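Local atomic coordinates of D-mandelate dehydrogenase (Rhodotorula graminis, PDB entry 2W2K), a protein that probably catalyses the reversible, NAD(P)-dependent oxidation of D-mandelate to its 2-keto acid, as a D-isomer specific 2-hydroxyacid dehydrogenase. Residues Phe316-Leu319 against Thr320-Ile324; Leu9-Pro12 against Ala13-Leu16. All coordinates share one frame; numbering follows the deposited sequence.

In the fold
Contact 1 lies within helix 310-330 and is mostly buried, whereas contact 2 is a surface contact in the loop between strand 5-8 and helix 17-26. Their centres are about 11 Å apart, and the two meet directly: the Glu-317 carboxylate accepts hydrogen bonds from loop amides, with OE2 2.8 Å from Arg-14 N and OE1 2.9 Å from Leu-16 N, while His-15 N also bonds to OE1. The chemistry differs with the setting. In contact 1 hydroxyls turn back onto carbonyls of their own helix, which packs against strand 54-57 and helix 17-26; contact 2 depends on a salt bridge at the surface.

Contact 1: residues Phe316-Leu319 against Thr320-Ile324; sequences FERL and TMTNI
Thr-320 sets OG1 between its backbone N and carbonyl carbon (chi1 55°), which folds the hydroxyl back along the helix onto Phe-316 O. Thr-322 uses another rotamer, with OG1 anti to the carbonyl carbon (chi1 -57°), yet it too finds the carbonyl four residues earlier, Arg-318 O. Thr-320 OG1 donates to Phe-316 O over 2.9 Å, and Thr-320 N reaches that oxygen at 3.1 Å from the opposite face of the carbonyl plane. Arg-318 O is gripped in the same two-sided way by the amide of Thr-322 and by Thr-322 OG1, the latter at 2.8 Å. The amide bonds are the i to i+4 bonds of helix 310-330, doubled by the hydroxyls. A valine at Thr-320 has no hydroxyl, and Phe-316 O would probably be left with the amide as its one donor of the pair. The Thr-320 side chain packs on Leu-58 and on Ile-56 of strand 54-57. Met-321 bends at its thioether, bringing CE to 3.9 Å from Glu-317 CB. A water accepts in the guanidinium plane from Arg-318 NH1 at 3.0 Å and donates to Thr-322 OG1 at 2.8 Å; Arg-318 NH2 has its own salt bridge, to Glu-315. Two carbonyls thus take two donors each, and the buried Thr-320 hydroxyl is satisfied within its own helix.

Contact 2: residues Leu9-Pro12 against Ala13-Leu16; sequences LGDP and ARHL
The Asp-11 carboxylate overlaps the end of the Arg-14 guanidinium, three residues on, touching it through one oxygen: OD2 lies 2.6 Å from Arg-14 NH2. This is a short, single-point salt bridge. The N-H...O angle of 147° shows a bent bond, and OD2 receives it on its anti lone pair, the one facing away from OD1. Seen from the arginine, OD2 sits at the edge of the guanidinium, 8° out of its plane. The two flat groups are nevertheless turned 83° against each other, so they do not form the coplanar two-point bridge in which each oxygen takes its own nitrogen; Arg-14 NE stays 4.0 Å from Asp-11 OD2. The Arg-14 chain runs extended from CG to NE, with CG anti to the carbonyl carbon, and this carries its end back toward the aspartate. Asp-11 CB also comes within 3.5 Å of Arg-14 NH2, so the methylene lies against the same nitrogen. NH2 has a further, weak hydrogen bond to Asn-62, and NH1 a long, weak ion pair with Glu-61. The nearby guanidinium probably helps keep the Asp-11 carboxylate ionised. Between the bridged residues, Pro-12 and Ala-13 both rest on Trp-20 of helix 17-26. Ala-13 N is buried here without a polar partner in the model. Leu-16 then occupies the N-cap position of that helix. Such a loop, leaving the end of a parallel strand and entering the following helix, is the beta-alpha connection of an open alpha/beta fold; the parallel order 2-1-3-4-5 of this sheet is that of a flavodoxin-like fold, as in the substrate-binding (catalytic) domain of 2-hydroxyacid dehydrogenases.

Contact 1: residues Phe316-Leu319 against Thr320-Ile324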
loop_
_atom_site.group_PDB
_atom_site.type_symbol
_atom_site.label_atom_id
_atom_site.label_comp_id
_atom_site.label_asym_id
_atom_site.label_seq_id
_atom_site.Cartn_x
_atom_site.Cartn_y
_atom_site.Cartn_z
ATOM N N PHE B 316 18.170 0.490 15.940
ATOM C CA PHE B 316 19.599 0.187 15.620
ATOM C C PHE B 316 20.540 0.828 16.678
ATOM O O PHE B 316 21.442 0.165 17.210
ATOM C CB PHE B 316 20.053 0.683 14.205
ATOM C CG PHE B 316 19.496 -0.099 13.030
ATOM C CD1 PHE B 316 18.927 -1.378 13.176
ATOM C CD2 PHE B 316 19.563 0.454 11.748
ATOM C CE1 PHE B 316 18.404 -2.078 12.029
ATOM C CE2 PHE B 316 19.064 -0.228 10.620
ATOM C CZ PHE B 316 18.490 -1.507 10.772
ATOM N N GLU B 317 20.354 2.127 16.952
ATOM C CA GLU B 317 21.159 2.836 17.974
ATOM C C GLU B 317 20.973 2.247 19.380
ATOM O O GLU B 317 21.969 2.028 20.087
ATOM C CB GLU B 317 20.858 4.358 17.943
ATOM C CG GLU B 317 21.348 5.006 16.625
ATOM C CD GLU B 317 21.375 6.546 16.617
ATOM O OE1 GLU B 317 20.965 7.186 17.617
ATOM O OE2 GLU B 317 21.815 7.101 15.571
ATOM N N ARG B 318 19.722 1.971 19.788
ATOM C CA ARG B 318 19.474 1.355 21.125
ATOM C C ARG B 318 20.117 -0.042 21.269
ATOM O O ARG B 318 20.769 -0.320 22.282
ATOM C CB ARG B 318 17.962 1.267 21.461
ATOM C CG ARG B 318 17.676 0.807 22.948
ATOM C CD ARG B 318 16.170 0.521 23.180
ATOM N NE ARG B 318 15.748 -0.757 22.587
ATOM C CZ ARG B 318 15.887 -1.955 23.166
ATOM N NH1 ARG B 318 16.451 -2.082 24.373
ATOM N NH2 ARG B 318 15.460 -3.042 22.540
ATOM N N LEU B 319 19.944 -0.918 20.267
ATOM C CA LEU B 319 20.487 -2.293 20.350
ATOM C C LEU B 319 22.030 -2.321 20.364
ATOM O O LEU B 319 22.637 -3.012 21.201
ATOM C CB LEU B 319 19.914 -3.192 19.220
ATOM C CG LEU B 319 18.452 -3.671 19.399
ATOM C CD1 LEU B 319 17.989 -4.352 18.094
ATOM C CD2 LEU B 319 18.320 -4.624 20.598
ATOM N N THR B 320 22.662 -1.578 19.459
ATOM C CA THR B 320 24.153 -1.554 19.409
ATOM C C THR B 320 24.773 -1.081 20.735
ATOM O O THR B 320 25.684 -1.741 21.269
ATOM C CB THR B 320 24.715 -0.742 18.208
ATOM O OG1 THR B 320 24.180 0.600 18.208
ATOM C CG2 THR B 320 24.397 -1.464 16.843
ATOM N N MET B 321 24.284 0.051 21.265
ATOM C CA MET B 321 24.819 0.618 22.525
ATOM C C MET B 321 24.549 -0.298 23.728
ATOM O O MET B 321 25.461 -0.568 24.524
ATOM C CB MET B 321 24.257 2.027 22.785
ATOM C CG MET B 321 24.736 3.118 21.796
ATOM S SD MET B 321 24.239 4.801 22.305
ATOM C CE MET B 321 23.081 5.262 21.021
ATOM N N THR B 322 23.301 -0.784 23.851
ATOM C CA THR B 322 22.894 -1.677 24.949
ATOM C C THR B 322 23.623 -3.023 24.950
ATOM O O THR B 322 24.027 -3.515 26.013
ATOM C CB THR B 322 21.318 -1.879 24.982
ATOM O OG1 THR B 322 20.668 -0.596 25.101
ATOM C CG2 THR B 322 20.890 -2.777 26.143
ATOM N N ASN B 323 23.797 -3.620 23.766
ATOM C CA ASN B 323 24.575 -4.859 23.633
ATOM C C ASN B 323 25.991 -4.743 24.237
ATOM O O ASN B 323 26.427 -5.602 25.046
ATOM C CB ASN B 323 24.644 -5.300 22.164
ATOM C CG ASN B 323 23.450 -6.193 21.729
ATOM O OD1 ASN B 323 22.901 -6.035 20.616
ATOM N ND2 ASN B 323 23.071 -7.122 22.577
ATOM N N ILE B 324 26.706 -3.686 23.863
ATOM C CA ILE B 324 28.102 -3.490 24.334
ATOM C C ILE B 324 28.169 -3.188 25.861
ATOM O O ILE B 324 29.044 -3.715 26.589
ATOM C CB ILE B 324 28.838 -2.429 23.454
ATOM C CG1 ILE B 324 29.046 -2.967 22.014
ATOM C CG2 ILE B 324 30.190 -2.026 24.064
ATOM C CD1 ILE B 324 29.436 -1.875 20.997
HETATM O O HOH W 1 18.045 -0.304 26.173
#

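Contact 2: residues Leu9-Pro12 against Ala13-Leu16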
loop_
_atom_site.group_PDB
_atom_site.type_symbol
_atom_site.label_atom_id
_atom_site.label_comp_id
_atom_site.label_asym_id
_atom_site.label_seq_id
_atom_site.Cartn_x
_atom_site.Cartn_y
_atom_site.Cartn_z
ATOM N N LEU B 9 33.046 3.045 13.832
ATOM C CA LEU B 9 33.096 2.944 12.370
ATOM C C LEU B 9 32.113 3.916 11.722
ATOM O O LEU B 9 30.887 3.685 11.712
ATOM C CB LEU B 9 32.794 1.513 11.874
ATOM C CG LEU B 9 33.711 0.328 12.182
ATOM C CD1 LEU B 9 33.149 -0.950 11.481
ATOM C CD2 LEU B 9 35.171 0.579 11.777
ATOM N N GLY B 10 32.646 5.008 11.186
ATOM C CA GLY B 10 31.799 6.041 10.577
ATOM C C GLY B 10 31.171 7.036 11.549
ATOM O O GLY B 10 31.704 7.262 12.652
ATOM N N ASP B 11 30.028 7.612 11.149
ATOM C CA ASP B 11 29.373 8.707 11.898
ATOM C C ASP B 11 28.908 8.335 13.337
ATOM O O ASP B 11 28.522 7.192 13.600
ATOM C CB ASP B 11 28.147 9.242 11.122
ATOM C CG ASP B 11 28.514 10.112 9.908
ATOM O OD1 ASP B 11 29.682 10.519 9.753
ATOM O OD2 ASP B 11 27.602 10.378 9.095
ATOM N N PRO B 12 28.929 9.311 14.275
ATOM C CA PRO B 12 28.361 9.096 15.632
ATOM C C PRO B 12 26.826 9.052 15.597
ATOM O O PRO B 12 26.228 9.100 14.506
ATOM C CB PRO B 12 28.852 10.325 16.416
ATOM C CG PRO B 12 28.944 11.414 15.337
ATOM C CD PRO B 12 29.480 10.678 14.117
ATOM N N ALA B 13 26.190 8.984 16.768
ATOM C CA ALA B 13 24.722 8.809 16.854
ATOM C C ALA B 13 23.934 10.003 16.278
ATOM O O ALA B 13 24.401 11.136 16.337
ATOM C CB ALA B 13 24.289 8.511 18.335
ATOM N N ARG B 14 22.758 9.735 15.704
ATOM C CA ARG B 14 21.882 10.791 15.148
ATOM C C ARG B 14 20.508 10.921 15.833
ATOM O O ARG B 14 19.802 11.913 15.615
ATOM C CB ARG B 14 21.648 10.563 13.637
ATOM C CG ARG B 14 22.871 10.727 12.749
ATOM C CD ARG B 14 22.637 10.089 11.358
ATOM N NE ARG B 14 23.871 10.016 10.566
ATOM C CZ ARG B 14 24.169 9.039 9.713
ATOM N NH1 ARG B 14 23.331 8.024 9.520
ATOM N NH2 ARG B 14 25.319 9.065 9.059
ATOM N N HIS B 15 20.112 9.927 16.623
ATOM C CA HIS B 15 18.727 9.844 17.116
ATOM C C HIS B 15 18.630 9.855 18.643
ATOM O O HIS B 15 17.821 10.605 19.211
ATOM C CB HIS B 15 17.985 8.634 16.496
ATOM C CG HIS B 15 17.954 8.668 14.991
ATOM N ND1 HIS B 15 18.814 7.929 14.204
ATOM C CD2 HIS B 15 17.200 9.398 14.136
ATOM C CE1 HIS B 15 18.586 8.195 12.930
ATOM N NE2 HIS B 15 17.601 9.073 12.861
ATOM N N LEU B 16 19.459 9.045 19.305
ATOM C CA LEU B 16 19.364 8.838 20.752
ATOM C C LEU B 16 20.446 9.625 21.498
ATOM O O LEU B 16 21.417 9.046 21.995
ATOM C CB LEU B 16 19.463 7.346 21.093
ATOM C CG LEU B 16 18.355 6.430 20.527
ATOM C CD1 LEU B 16 18.493 5.025 21.118
ATOM C CD2 LEU B 16 16.961 6.981 20.795
#